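Local structure of uncharacterized protein Rv2277c (Mycobacterium tuberculosis, 5VUG) at residues 205-210 / 254-259; 237-242 / 264-269; 150-155 / 199-204. The protein probably hydrolyses phosphoric diesters through a TIM-barrel domain of the glycerophosphodiester phosphodiesterase family, although its exact function is unknown. All blocks are in the same frame, centred on the assembly; numbering follows the deposited sequence.

The three contacts join parts of one TIM-barrel domain; contacts 2 and 3 both reach its barrel sheet, and contact 1 lies where strand 201-205 runs on into strand 208-215. Contact 3 is the buried one, and it is closest to the ligands: the side chain of Y154 is about 4 Å from a bound glycerol and that of W201 about 8 Å from a calcium ion. Contact 2, whose centre is 12 Å away, meets it where A267 CB packs on W201 CH2 at 3.8 Å. The centre of contact 1 is 19 Å from that of contact 3. Contacts 1 and 2 touch through L206 CD1 and L265 CD1, 4.0 Å apart, and helix 254-263 leads from one into the other.

Contact 1: residues 205-210 / 254-259; sequences ELHRDV and VDDYRL
A histidine-carboxylate hydrogen bond between H207 and D256 ties the connection following barrel strand 201-205 to the first turn of helix 254-263. H207 NE2 donates to D256 OD1 at 3.1 Å, with an N-H...O angle of 159°. The acceptor sits at the ring edge, practically in the imidazole plane. Seen from the carboxylate, the donor comes to the syn side of OD1 but 32° out of the carboxylate plane, and the two planes are inclined to each other. The imidazole reaches the aspartate with CG of H207 beside its own backbone N and anti to the carbonyl carbon (chi1 -47°). The other carboxylate oxygen, D256 OD2, accepts the backbone N-H of K252, and these two bonds together limit rotation of the carboxylate.

Beside this polar link lies an apolar one. A single branch of L206, CD2, leans on the helix: it is 3.7 Å from D256 CB and 3.6 Å from D256 O, a backbone atom. The same methyl meets L259 CD2 more loosely at 4.4 Å, one turn further along the helix. L206 is buried, whereas H207 is partly exposed, so the hydrogen bond runs along the outer border of the leucine packing.

The backbone of L206 is hydrogen-bonded to F249 of strand 245-249, which precedes the helix. Beyond H207, the chain enters the antiparallel pair 208-215 and 220-227, where R208 forms a salt bridge with E214 of the second subunit.

Contact 2: residues 237-242 / 264-269; sequences CFRSQS and GLDAVL
R239 and D266 meet through a long, purely electrostatic salt bridge at the protein surface. R239 NE is 3.8 Å from D266 OD2, but the oxygen stands well out of the guanidinium plane and no N-H points at it. The two side chains run past each other in opposite directions, and their flat groups are turned 90° apart. The closest approach of the carboxylate is in fact to a methylene, R239 CD, 3.3 Å from D266 OD2. That oxygen has a stronger partner elsewhere, the backbone N-H of V246 on strand 245-249.

A second polar approach involves the main chain. G264 O lies over one face of the guanidinium, 3.4 Å from R239 CZ and 2.9 Å from R239 NH1. The angle is too poor for a hydrogen bond, so the carbonyl meets the charged group from above. The arginine chain bends at chi3 (-72°), which turns the guanidinium across this oxygen. G264 has a positive phi of 80° and closes helix 254-263 in a Schellman motif.

The hydrogen bonds within the 237-242 segment secure the other helix end. S242 OG donates to F238 O at 2.6 Å, in the carbonyl plane and on a lone pair, and it is also hydrogen-bonded to M244 N. One residue before F238, C237 is joined to C192 by a disulfide, while the F238 ring makes a cation-pi contact with R182.

The end of helix 232-239 is thus held to the turn between helix 254-263 and strand 267-270 by electrostatic attraction, of a carboxylate and a carbonyl dipole, rather than by directed bonds. Such an attraction should tolerate small shifts of the arginine, and the nearby carboxylate and carbonyl oxygens would probably stabilise the guanidinium charge where it sits.

Contact 3: residues 150-155 / 199-204; sequences RSIVYS and GKWAGF
I152 packs against the indole of W201, at its CD1 corner, while the ring of Y154 has a water at its edge, in the ring plane. Further aromatic rings surround both: F123 meets W201 edge-to-face, F249 does the same with Y154, and W43 adjoins Y154 with its plane inclined.

I152 and W201 cross at about a right angle. The touching part of the indole is its pyrrole side: I152 CG1 and I152 CD1 each come to 3.8 Å from W201 CD1, and I152 CG1 is also 4.1 Å from W201 NE1. The isoleucine chain is folded at both torsions (chi1 -58°, chi2 -64°), which brings CG1 and its terminal methyl to the same indole carbon. I152 CG2 adds a looser touch.

Further along, Y154 approaches the backbone of G203. Its hydroxyl, Y154 OH, stops 4.4 Å from G203 O, and one water fills the step: it is 2.7 Å from Y154 OH and donates to G203 O, also at 2.7 Å. The phenol extends across because its CG is anti to the backbone N (chi1 -177°). The main polar partner of the hydroxyl is R176 NH1, and the water is a second; R176 in turn pairs with E205.

Strands 151-154 and 201-205 are not paired with each other in the barrel sheet, and the contact joins them by the packing of I152 on W201 and by a water between the Y154 hydroxyl and the G203 carbonyl. Its chemistry changes from apolar at I152 and W201 to polar at Y154, whose side chain is about 4 Å from a bound glycerol, consistent with a pocket wall that is apolar at one end and hydrogen-bonding at the other.

Contact 1: residues 205-210 / 254-259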
ATOM      1  N   GLU A 205     -13.958   4.046   1.469  1.00  9.95           N
ATOM      2  CA  GLU A 205     -13.883   5.273   0.682  1.00 11.00           C
ATOM      3  C   GLU A 205     -13.558   4.981  -0.779  1.00 11.29           C
ATOM      4  O   GLU A 205     -12.813   4.053  -1.102  1.00 11.15           O
ATOM      5  CB  GLU A 205     -12.777   6.182   1.234  1.00 12.17           C
ATOM      6  CG  GLU A 205     -13.131   6.975   2.483  1.00 12.40           C
ATOM      7  CD  GLU A 205     -13.135   6.165   3.771  1.00 13.74           C
ATOM      8  OE1 GLU A 205     -12.793   4.967   3.761  1.00 13.10           O
ATOM      9  OE2 GLU A 205     -13.494   6.751   4.816  1.00 18.28           O
ATOM     10  N   LEU A 206     -14.115   5.812  -1.672  1.00 10.85           N
ATOM     11  CA  LEU A 206     -13.750   5.755  -3.088  1.00 13.95           C
ATOM     12  C   LEU A 206     -12.319   6.214  -3.323  1.00 13.99           C
ATOM     13  O   LEU A 206     -11.673   5.760  -4.279  1.00 15.64           O
ATOM     14  CB  LEU A 206     -14.690   6.634  -3.916  1.00 15.08           C
ATOM     15  CG  LEU A 206     -15.859   5.967  -4.635  1.00 20.68           C
ATOM     16  CD1 LEU A 206     -16.640   5.089  -3.687  1.00 26.88           C
ATOM     17  CD2 LEU A 206     -16.756   7.025  -5.285  1.00 19.43           C
ATOM     18  N   HIS A 207     -11.821   7.131  -2.489  1.00 13.32           N
ATOM     19  CA  HIS A 207     -10.448   7.616  -2.538  1.00 14.08           C
ATOM     20  C   HIS A 207      -9.927   7.641  -1.114  1.00 14.24           C
ATOM     21  O   HIS A 207     -10.577   8.203  -0.229  1.00 14.92           O
ATOM     22  CB  HIS A 207     -10.398   9.048  -3.060  1.00 16.43           C
ATOM     23  CG  HIS A 207     -11.218   9.271  -4.282  1.00 21.50           C
ATOM     24  ND1 HIS A 207     -10.711   9.124  -5.554  1.00 27.01           N
ATOM     25  CD2 HIS A 207     -12.514   9.632  -4.430  1.00 24.43           C
ATOM     26  CE1 HIS A 207     -11.660   9.383  -6.434  1.00 28.15           C
ATOM     27  NE2 HIS A 207     -12.763   9.695  -5.779  1.00 29.48           N
ATOM     28  N   ARG A 208      -8.752   7.055  -0.891  1.00 13.22           N
ATOM     29  CA  ARG A 208      -8.226   6.932   0.463  1.00 12.33           C
ATOM     30  C   ARG A 208      -6.722   7.143   0.456  1.00 12.72           C
ATOM     31  O   ARG A 208      -5.994   6.420  -0.233  1.00 14.77           O
ATOM     32  CB  ARG A 208      -8.565   5.561   1.054  1.00 10.61           C
ATOM     33  CG  ARG A 208      -8.197   5.425   2.534  1.00 12.80           C
ATOM     34  CD  ARG A 208      -9.119   6.262   3.416  1.00 15.65           C
ATOM     35  NE  ARG A 208      -8.953   5.938   4.832  1.00 18.40           N
ATOM     36  CZ  ARG A 208      -8.549   6.793   5.769  1.00 21.69           C
ATOM     37  NH1 ARG A 208      -8.270   8.055   5.461  1.00 27.95           N
ATOM     38  NH2 ARG A 208      -8.437   6.384   7.027  1.00 23.34           N
ATOM     39  N   ASP A 209      -6.253   8.109   1.246  1.00 14.85           N
ATOM     40  CA  ASP A 209      -4.815   8.273   1.439  1.00 14.38           C
ATOM     41  C   ASP A 209      -4.282   7.138   2.307  1.00 13.08           C
ATOM     42  O   ASP A 209      -4.803   6.876   3.397  1.00 14.81           O
ATOM     43  CB  ASP A 209      -4.520   9.595   2.144  1.00 17.86           C
ATOM     44  CG  ASP A 209      -4.739  10.791   1.258  1.00 22.19           C
ATOM     45  OD1 ASP A 209      -4.622  10.656   0.022  1.00 23.17           O
ATOM     46  OD2 ASP A 209      -5.020  11.872   1.809  1.00 27.12           O
ATOM     47  N   VAL A 210      -3.239   6.460   1.825  1.00 13.52           N
ATOM     48  CA  VAL A 210      -2.566   5.415   2.587  1.00 13.84           C
ATOM     49  C   VAL A 210      -1.062   5.626   2.488  1.00 13.85           C
ATOM     50  O   VAL A 210      -0.570   6.422   1.689  1.00 14.37           O
ATOM     51  CB  VAL A 210      -2.954   3.994   2.124  1.00 13.17           C
ATOM     52  CG1 VAL A 210      -4.444   3.762   2.327  1.00 14.69           C
ATOM     53  CG2 VAL A 210      -2.562   3.768   0.675  1.00 13.49           C
ATOM     54  N   VAL A 254     -20.389  14.465  -8.455  1.00 19.54           N
ATOM     55  CA  VAL A 254     -21.121  13.704  -9.461  1.00 17.06           C
ATOM     56  C   VAL A 254     -20.219  12.659 -10.103  1.00 16.25           C
ATOM     57  O   VAL A 254     -20.678  11.579 -10.480  1.00 15.62           O
ATOM     58  CB  VAL A 254     -21.804  14.626 -10.497  1.00 19.55           C
ATOM     59  CG1 VAL A 254     -20.775  15.281 -11.406  1.00 23.34           C
ATOM     60  CG2 VAL A 254     -22.811  13.840 -11.312  1.00 21.71           C
ATOM     61  N   ASP A 255     -18.919  12.939 -10.203  1.00 16.88           N
ATOM     62  CA  ASP A 255     -17.998  11.948 -10.746  1.00 18.48           C
ATOM     63  C   ASP A 255     -17.900  10.733  -9.835  1.00 17.52           C
ATOM     64  O   ASP A 255     -17.860   9.591 -10.312  1.00 18.62           O
ATOM     65  CB  ASP A 255     -16.638  12.602 -10.955  1.00 23.65           C
ATOM     66  CG  ASP A 255     -16.743  13.868 -11.773  1.00 35.00           C
ATOM     67  OD1 ASP A 255     -16.945  13.758 -13.003  1.00 37.08           O
ATOM     68  OD2 ASP A 255     -16.685  14.969 -11.181  1.00 37.56           O
ATOM     69  N   ASP A 256     -17.889  10.959  -8.522  1.00 15.16           N
ATOM     70  CA  ASP A 256     -17.952   9.851  -7.575  1.00 14.82           C
ATOM     71  C   ASP A 256     -19.223   9.038  -7.783  1.00 12.95           C
ATOM     72  O   ASP A 256     -19.190   7.800  -7.802  1.00 13.48           O
ATOM     73  CB  ASP A 256     -17.926  10.385  -6.144  1.00 14.74           C
ATOM     74  CG  ASP A 256     -16.611  11.040  -5.768  1.00 16.54           C
ATOM     75  OD1 ASP A 256     -15.564  10.738  -6.391  1.00 18.17           O
ATOM     76  OD2 ASP A 256     -16.631  11.841  -4.805  1.00 18.09           O
ATOM     77  N   TYR A 257     -20.368   9.719  -7.899  1.00 12.97           N
ATOM     78  CA  TYR A 257     -21.621   9.001  -8.112  1.00 11.75           C
ATOM     79  C   TYR A 257     -21.592   8.196  -9.405  1.00 12.26           C
ATOM     80  O   TYR A 257     -22.012   7.035  -9.427  1.00 13.20           O
ATOM     81  CB  TYR A 257     -22.814   9.956  -8.097  1.00 12.41           C
ATOM     82  CG  TYR A 257     -24.119   9.228  -8.326  1.00 11.83           C
ATOM     83  CD1 TYR A 257     -24.693   8.451  -7.315  1.00 13.09           C
ATOM     84  CD2 TYR A 257     -24.758   9.280  -9.558  1.00 14.38           C
ATOM     85  CE1 TYR A 257     -25.874   7.761  -7.529  1.00 13.23           C
ATOM     86  CE2 TYR A 257     -25.932   8.606  -9.781  1.00 13.01           C
ATOM     87  CZ  TYR A 257     -26.490   7.849  -8.770  1.00 12.55           C
ATOM     88  OH  TYR A 257     -27.663   7.190  -9.016  1.00 15.97           O
ATOM     89  N   ARG A 258     -21.084   8.787 -10.491  1.00 13.22           N
ATOM     90  CA  ARG A 258     -21.032   8.070 -11.761  1.00 13.33           C
ATOM     91  C   ARG A 258     -20.180   6.815 -11.663  1.00 13.62           C
ATOM     92  O   ARG A 258     -20.540   5.767 -12.219  1.00 14.56           O
ATOM     93  CB  ARG A 258     -20.500   8.988 -12.855  1.00 13.90           C
ATOM     94  CG  ARG A 258     -21.489  10.057 -13.215  1.00 14.94           C
ATOM     95  CD  ARG A 258     -20.917  11.060 -14.193  1.00 17.12           C
ATOM     96  NE  ARG A 258     -21.877  12.133 -14.396  1.00 17.66           N
ATOM     97  CZ  ARG A 258     -21.591  13.310 -14.938  1.00 20.28           C
ATOM     98  NH1 ARG A 258     -20.357  13.573 -15.345  1.00 22.76           N
ATOM     99  NH2 ARG A 258     -22.547  14.220 -15.074  1.00 21.74           N
ATOM    100  N   LEU A 259     -19.043   6.897 -10.967  1.00 14.14           N
ATOM    101  CA  LEU A 259     -18.217   5.709 -10.776  1.00 15.56           C
ATOM    102  C   LEU A 259     -18.981   4.632 -10.012  1.00 13.97           C
ATOM    103  O   LEU A 259     -19.039   3.475 -10.445  1.00 17.21           O
ATOM    104  CB  LEU A 259     -16.912   6.081 -10.069  1.00 16.23           C
ATOM    105  CG  LEU A 259     -16.004   4.926  -9.639  1.00 19.57           C
ATOM    106  CD1 LEU A 259     -15.533   4.104 -10.841  1.00 21.44           C
ATOM    107  CD2 LEU A 259     -14.822   5.468  -8.865  1.00 21.05           C
TER

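Contact 2: residues 237-242 / 264-269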
ATOM      1  N   CYS A 237     -15.528  -9.347  -7.001  1.00 17.69           N
ATOM      2  CA  CYS A 237     -14.907 -10.186  -5.978  1.00 17.19           C
ATOM      3  C   CYS A 237     -15.748 -10.219  -4.702  1.00 18.19           C
ATOM      4  O   CYS A 237     -16.013 -11.292  -4.144  1.00 18.01           O
ATOM      5  CB  CYS A 237     -13.481  -9.701  -5.696  1.00 16.43           C
ATOM      6  SG  CYS A 237     -12.786 -10.208  -4.099  1.00 20.37           S
ATOM      7  N   PHE A 238     -16.197  -9.050  -4.233  1.00 15.25           N
ATOM      8  CA  PHE A 238     -16.988  -9.007  -3.003  1.00 14.84           C
ATOM      9  C   PHE A 238     -18.338  -9.695  -3.174  1.00 16.56           C
ATOM     10  O   PHE A 238     -18.779 -10.437  -2.288  1.00 16.59           O
ATOM     11  CB  PHE A 238     -17.201  -7.556  -2.555  1.00 13.62           C
ATOM     12  CG  PHE A 238     -16.084  -7.004  -1.703  1.00 11.57           C
ATOM     13  CD1 PHE A 238     -14.815  -6.811  -2.231  1.00 11.59           C
ATOM     14  CD2 PHE A 238     -16.309  -6.667  -0.373  1.00 12.44           C
ATOM     15  CE1 PHE A 238     -13.793  -6.294  -1.441  1.00 12.50           C
ATOM     16  CE2 PHE A 238     -15.297  -6.148   0.421  1.00 13.13           C
ATOM     17  CZ  PHE A 238     -14.038  -5.966  -0.109  1.00 12.75           C
ATOM     18  N   ARG A 239     -18.999  -9.485  -4.313  1.00 18.34           N
ATOM     19  CA  ARG A 239     -20.423  -9.769  -4.414  1.00 22.10           C
ATOM     20  C   ARG A 239     -20.776 -11.083  -5.093  1.00 24.48           C
ATOM     21  O   ARG A 239     -21.878 -11.599  -4.859  1.00 25.45           O
ATOM     22  CB  ARG A 239     -21.135  -8.634  -5.149  1.00 22.22           C
ATOM     23  CG  ARG A 239     -21.257  -7.388  -4.306  1.00 25.87           C
ATOM     24  CD  ARG A 239     -22.439  -6.589  -4.758  1.00 32.14           C
ATOM     25  NE  ARG A 239     -22.162  -5.967  -6.041  1.00 32.74           N
ATOM     26  CZ  ARG A 239     -23.079  -5.739  -6.968  1.00 37.85           C
ATOM     27  NH1 ARG A 239     -22.734  -5.159  -8.110  1.00 34.26           N
ATOM     28  NH2 ARG A 239     -24.336  -6.109  -6.754  1.00 41.47           N
ATOM     29  N   SER A 240     -19.901 -11.631  -5.928  1.00 25.27           N
ATOM     30  CA  SER A 240     -20.294 -12.758  -6.766  1.00 25.44           C
ATOM     31  C   SER A 240     -20.533 -13.998  -5.914  1.00 28.72           C
ATOM     32  O   SER A 240     -19.634 -14.451  -5.194  1.00 31.58           O
ATOM     33  CB  SER A 240     -19.227 -13.033  -7.820  1.00 26.63           C
ATOM     34  OG  SER A 240     -19.631 -14.109  -8.642  1.00 30.78           O
ATOM     35  N   GLN A 241     -21.749 -14.540  -5.997  1.00 29.92           N
ATOM     36  CA  GLN A 241     -22.141 -15.771  -5.313  1.00 32.89           C
ATOM     37  C   GLN A 241     -22.024 -15.670  -3.796  1.00 29.45           C
ATOM     38  O   GLN A 241     -21.922 -16.690  -3.111  1.00 30.95           O
ATOM     39  CB  GLN A 241     -21.377 -16.995  -5.840  1.00 40.95           C
ATOM     40  CG  GLN A 241     -21.477 -17.183  -7.344  1.00 48.12           C
ATOM     41  CD  GLN A 241     -22.913 -17.211  -7.831  1.00 57.38           C
ATOM     42  OE1 GLN A 241     -23.751 -17.937  -7.294  1.00 61.33           O
ATOM     43  NE2 GLN A 241     -23.208 -16.409  -8.850  1.00 59.77           N
ATOM     44  N   SER A 242     -22.042 -14.457  -3.249  1.00 25.24           N
ATOM     45  CA  SER A 242     -21.859 -14.273  -1.821  1.00 21.23           C
ATOM     46  C   SER A 242     -23.001 -13.555  -1.132  1.00 20.99           C
ATOM     47  O   SER A 242     -23.140 -13.693   0.087  1.00 21.84           O
ATOM     48  CB  SER A 242     -20.584 -13.468  -1.545  1.00 22.92           C
ATOM     49  OG  SER A 242     -20.747 -12.138  -1.998  1.00 22.56           O
ATOM     50  N   GLY A 264     -21.655  -0.563  -9.989  1.00 16.48           N
ATOM     51  CA  GLY A 264     -22.694  -1.297  -9.297  1.00 15.93           C
ATOM     52  C   GLY A 264     -22.556  -1.381  -7.791  1.00 16.00           C
ATOM     53  O   GLY A 264     -22.945  -2.396  -7.201  1.00 17.12           O
ATOM     54  N   LEU A 265     -22.004  -0.356  -7.141  1.00 14.51           N
ATOM     55  CA  LEU A 265     -22.048  -0.328  -5.684  1.00 11.41           C
ATOM     56  C   LEU A 265     -23.497  -0.357  -5.208  1.00 10.59           C
ATOM     57  O   LEU A 265     -24.374   0.290  -5.787  1.00 13.11           O
ATOM     58  CB  LEU A 265     -21.375   0.932  -5.147  1.00 13.05           C
ATOM     59  CG  LEU A 265     -19.881   1.106  -5.408  1.00 12.28           C
ATOM     60  CD1 LEU A 265     -19.364   2.346  -4.678  1.00 13.22           C
ATOM     61  CD2 LEU A 265     -19.097  -0.136  -5.000  1.00 16.40           C
ATOM     62  N   ASP A 266     -23.743  -1.109  -4.136  1.00 10.05           N
ATOM     63  CA  ASP A 266     -25.092  -1.196  -3.589  1.00 10.71           C
ATOM     64  C   ASP A 266     -25.537   0.122  -2.978  1.00 10.50           C
ATOM     65  O   ASP A 266     -26.743   0.408  -2.937  1.00 11.71           O
ATOM     66  CB  ASP A 266     -25.168  -2.304  -2.543  1.00 11.90           C
ATOM     67  CG  ASP A 266     -24.948  -3.667  -3.142  1.00 15.02           C
ATOM     68  OD1 ASP A 266     -25.915  -4.256  -3.674  1.00 20.07           O
ATOM     69  OD2 ASP A 266     -23.799  -4.131  -3.113  1.00 12.69           O
ATOM     70  N   ALA A 267     -24.591   0.923  -2.485  1.00 10.01           N
ATOM     71  CA  ALA A 267     -24.927   2.132  -1.749  1.00 10.16           C
ATOM     72  C   ALA A 267     -23.785   3.130  -1.852  1.00  9.37           C
ATOM     73  O   ALA A 267     -22.620   2.754  -2.055  1.00 10.01           O
ATOM     74  CB  ALA A 267     -25.175   1.804  -0.267  1.00 10.79           C
ATOM     75  N   VAL A 268     -24.136   4.412  -1.705  1.00  8.64           N
ATOM     76  CA  VAL A 268     -23.173   5.501  -1.588  1.00  8.57           C
ATOM     77  C   VAL A 268     -23.491   6.322  -0.346  1.00  9.51           C
ATOM     78  O   VAL A 268     -24.662   6.580  -0.038  1.00 11.35           O
ATOM     79  CB  VAL A 268     -23.144   6.408  -2.838  1.00 10.10           C
ATOM     80  CG1 VAL A 268     -22.609   5.644  -4.035  1.00 12.77           C
ATOM     81  CG2 VAL A 268     -24.535   6.989  -3.148  1.00 11.39           C
ATOM     82  N   LEU A 269     -22.444   6.729   0.367  1.00  9.85           N
ATOM     83  CA  LEU A 269     -22.575   7.452   1.631  1.00  9.11           C
ATOM     84  C   LEU A 269     -22.309   8.932   1.357  1.00 10.55           C
ATOM     85  O   LEU A 269     -21.185   9.305   1.007  1.00 10.67           O
ATOM     86  CB  LEU A 269     -21.576   6.883   2.637  1.00  9.67           C
ATOM     87  CG  LEU A 269     -21.654   7.319   4.100  1.00  9.70           C
ATOM     88  CD1 LEU A 269     -23.059   7.124   4.666  1.00  9.43           C
ATOM     89  CD2 LEU A 269     -20.649   6.515   4.931  1.00 10.08           C
TER

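Contact 3: residues 150-155 / 199-204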
ATOM      1  N   ARG A 150     -33.500  -4.063  10.892  1.00 12.93           N
ATOM      2  CA  ARG A 150     -33.212  -3.079   9.856  1.00 12.74           C
ATOM      3  C   ARG A 150     -31.967  -2.261  10.168  1.00 13.28           C
ATOM      4  O   ARG A 150     -31.736  -1.232   9.525  1.00 13.35           O
ATOM      5  CB  ARG A 150     -34.415  -2.170   9.580  1.00 12.32           C
ATOM      6  CG  ARG A 150     -34.806  -1.250  10.733  1.00 11.44           C
ATOM      7  CD  ARG A 150     -36.037  -0.444  10.313  1.00 11.77           C
ATOM      8  NE  ARG A 150     -36.611   0.368  11.383  1.00 13.18           N
ATOM      9  CZ  ARG A 150     -36.472   1.690  11.474  1.00 13.32           C
ATOM     10  NH1 ARG A 150     -35.761   2.353  10.567  1.00 16.00           N
ATOM     11  NH2 ARG A 150     -37.041   2.353  12.471  1.00 13.91           N
ATOM     12  N   SER A 151     -31.144  -2.707  11.119  1.00 10.73           N
ATOM     13  CA  SER A 151     -29.963  -1.961  11.538  1.00  9.47           C
ATOM     14  C   SER A 151     -28.697  -2.775  11.294  1.00  9.04           C
ATOM     15  O   SER A 151     -28.667  -3.991  11.542  1.00 12.91           O
ATOM     16  CB  SER A 151     -30.061  -1.568  13.025  1.00 10.31           C
ATOM     17  OG  SER A 151     -31.212  -0.774  13.262  1.00 11.50           O
ATOM     18  N   ILE A 152     -27.650  -2.095  10.816  1.00  9.33           N
ATOM     19  CA  ILE A 152     -26.347  -2.692  10.527  1.00  8.98           C
ATOM     20  C   ILE A 152     -25.319  -1.978  11.395  1.00  8.47           C
ATOM     21  O   ILE A 152     -25.159  -0.758  11.290  1.00 10.35           O
ATOM     22  CB  ILE A 152     -25.984  -2.535   9.040  1.00 11.08           C
ATOM     23  CG1 ILE A 152     -27.051  -3.169   8.137  1.00 12.46           C
ATOM     24  CG2 ILE A 152     -24.580  -3.103   8.747  1.00 10.77           C
ATOM     25  CD1 ILE A 152     -27.183  -4.672   8.291  1.00 13.34           C
ATOM     26  N   VAL A 153     -24.621  -2.726  12.247  1.00  9.37           N
ATOM     27  CA  VAL A 153     -23.591  -2.146  13.103  1.00  9.89           C
ATOM     28  C   VAL A 153     -22.276  -2.085  12.339  1.00  9.70           C
ATOM     29  O   VAL A 153     -21.811  -3.099  11.806  1.00 11.99           O
ATOM     30  CB  VAL A 153     -23.439  -2.948  14.402  1.00 10.50           C
ATOM     31  CG1 VAL A 153     -22.276  -2.397  15.224  1.00 12.08           C
ATOM     32  CG2 VAL A 153     -24.762  -2.899  15.195  1.00 15.08           C
ATOM     33  N   TYR A 154     -21.663  -0.899  12.321  1.00  9.28           N
ATOM     34  CA  TYR A 154     -20.385  -0.657  11.670  1.00  9.81           C
ATOM     35  C   TYR A 154     -19.371  -0.134  12.685  1.00 10.04           C
ATOM     36  O   TYR A 154     -19.731   0.561  13.633  1.00 10.82           O
ATOM     37  CB  TYR A 154     -20.510   0.384  10.525  1.00  9.93           C
ATOM     38  CG  TYR A 154     -19.185   0.557   9.822  1.00  9.09           C
ATOM     39  CD1 TYR A 154     -18.773  -0.361   8.858  1.00 11.22           C
ATOM     40  CD2 TYR A 154     -18.323   1.598  10.150  1.00 10.22           C
ATOM     41  CE1 TYR A 154     -17.541  -0.254   8.246  1.00 12.06           C
ATOM     42  CE2 TYR A 154     -17.080   1.722   9.541  1.00 11.46           C
ATOM     43  CZ  TYR A 154     -16.698   0.800   8.584  1.00 11.58           C
ATOM     44  OH  TYR A 154     -15.463   0.920   7.984  1.00 12.47           O
ATOM     45  N   SER A 155     -18.092  -0.463  12.469  1.00  9.92           N
ATOM     46  CA  SER A 155     -16.994   0.198  13.171  1.00 10.41           C
ATOM     47  C   SER A 155     -15.721   0.082  12.342  1.00 10.40           C
ATOM     48  O   SER A 155     -15.517  -0.910  11.637  1.00 13.21           O
ATOM     49  CB  SER A 155     -16.755  -0.405  14.565  1.00 12.20           C
ATOM     50  OG  SER A 155     -15.719   0.278  15.265  1.00 13.84           O
ATOM     51  N   GLY A 199     -23.388 -12.531   2.789  1.00 16.53           N
ATOM     52  CA  GLY A 199     -24.479 -11.731   3.288  1.00 15.74           C
ATOM     53  C   GLY A 199     -24.096 -10.425   3.954  1.00 14.61           C
ATOM     54  O   GLY A 199     -24.993  -9.637   4.282  1.00 19.26           O
ATOM     55  N   LYS A 200     -22.808 -10.151   4.147  1.00 13.82           N
ATOM     56  CA  LYS A 200     -22.384  -9.017   4.961  1.00 14.49           C
ATOM     57  C   LYS A 200     -22.300  -7.737   4.143  1.00 11.55           C
ATOM     58  O   LYS A 200     -21.984  -7.759   2.948  1.00 14.11           O
ATOM     59  CB  LYS A 200     -21.002  -9.280   5.560  1.00 16.10           C
ATOM     60  CG  LYS A 200     -20.959 -10.427   6.524  1.00 19.66           C
ATOM     61  CD  LYS A 200     -20.810  -9.898   7.908  1.00 18.96           C
ATOM     62  CE  LYS A 200     -20.835 -10.998   8.935  1.00 18.94           C
ATOM     63  NZ  LYS A 200     -21.354 -10.454  10.216  1.00 21.41           N
ATOM     64  N   TRP A 201     -22.559  -6.614   4.813  1.00 11.00           N
ATOM     65  CA  TRP A 201     -22.202  -5.304   4.285  1.00 11.38           C
ATOM     66  C   TRP A 201     -20.710  -5.050   4.470  1.00 11.71           C
ATOM     67  O   TRP A 201     -20.120  -5.416   5.493  1.00 13.42           O
ATOM     68  CB  TRP A 201     -22.959  -4.199   5.028  1.00 12.16           C
ATOM     69  CG  TRP A 201     -24.311  -3.897   4.471  1.00 12.06           C
ATOM     70  CD1 TRP A 201     -25.506  -4.361   4.932  1.00 12.96           C
ATOM     71  CD2 TRP A 201     -24.609  -3.065   3.342  1.00 10.29           C
ATOM     72  NE1 TRP A 201     -26.535  -3.875   4.155  1.00 12.79           N
ATOM     73  CE2 TRP A 201     -26.011  -3.073   3.176  1.00 11.51           C
ATOM     74  CE3 TRP A 201     -23.825  -2.314   2.448  1.00 11.68           C
ATOM     75  CZ2 TRP A 201     -26.649  -2.360   2.158  1.00 12.24           C
ATOM     76  CZ3 TRP A 201     -24.464  -1.609   1.429  1.00 12.34           C
ATOM     77  CH2 TRP A 201     -25.861  -1.638   1.293  1.00 13.22           C
ATOM     78  N   ALA A 202     -20.107  -4.405   3.476  1.00 12.34           N
ATOM     79  CA  ALA A 202     -18.747  -3.897   3.574  1.00 11.63           C
ATOM     80  C   ALA A 202     -18.730  -2.503   2.971  1.00 10.68           C
ATOM     81  O   ALA A 202     -19.537  -2.196   2.092  1.00 13.50           O
ATOM     82  CB  ALA A 202     -17.759  -4.778   2.806  1.00 13.33           C
ATOM     83  N   GLY A 203     -17.814  -1.656   3.447  1.00 10.23           N
ATOM     84  CA  GLY A 203     -17.707  -0.306   2.927  1.00 10.77           C
ATOM     85  C   GLY A 203     -16.281   0.207   2.951  1.00  8.73           C
ATOM     86  O   GLY A 203     -15.443  -0.263   3.722  1.00 11.48           O
ATOM     87  N   PHE A 204     -16.006   1.170   2.070  1.00  8.36           N
ATOM     88  CA  PHE A 204     -14.701   1.818   2.050  1.00  9.80           C
ATOM     89  C   PHE A 204     -14.813   3.058   1.182  1.00  9.49           C
ATOM     90  O   PHE A 204     -15.646   3.105   0.277  1.00 10.21           O
ATOM     91  CB  PHE A 204     -13.606   0.900   1.486  1.00 10.47           C
ATOM     92  CG  PHE A 204     -12.252   1.148   2.081  1.00 11.29           C
ATOM     93  CD1 PHE A 204     -11.928   0.644   3.330  1.00 12.92           C
ATOM     94  CD2 PHE A 204     -11.297   1.874   1.389  1.00 10.72           C
ATOM     95  CE1 PHE A 204     -10.674   0.867   3.883  1.00 13.45           C
ATOM     96  CE2 PHE A 204     -10.036   2.103   1.936  1.00 11.86           C
ATOM     97  CZ  PHE A 204      -9.730   1.595   3.187  1.00 12.93           C
TER
HETATM   98  O   HOH W   1     -14.921  -1.035   6.266  1.00 12.38           O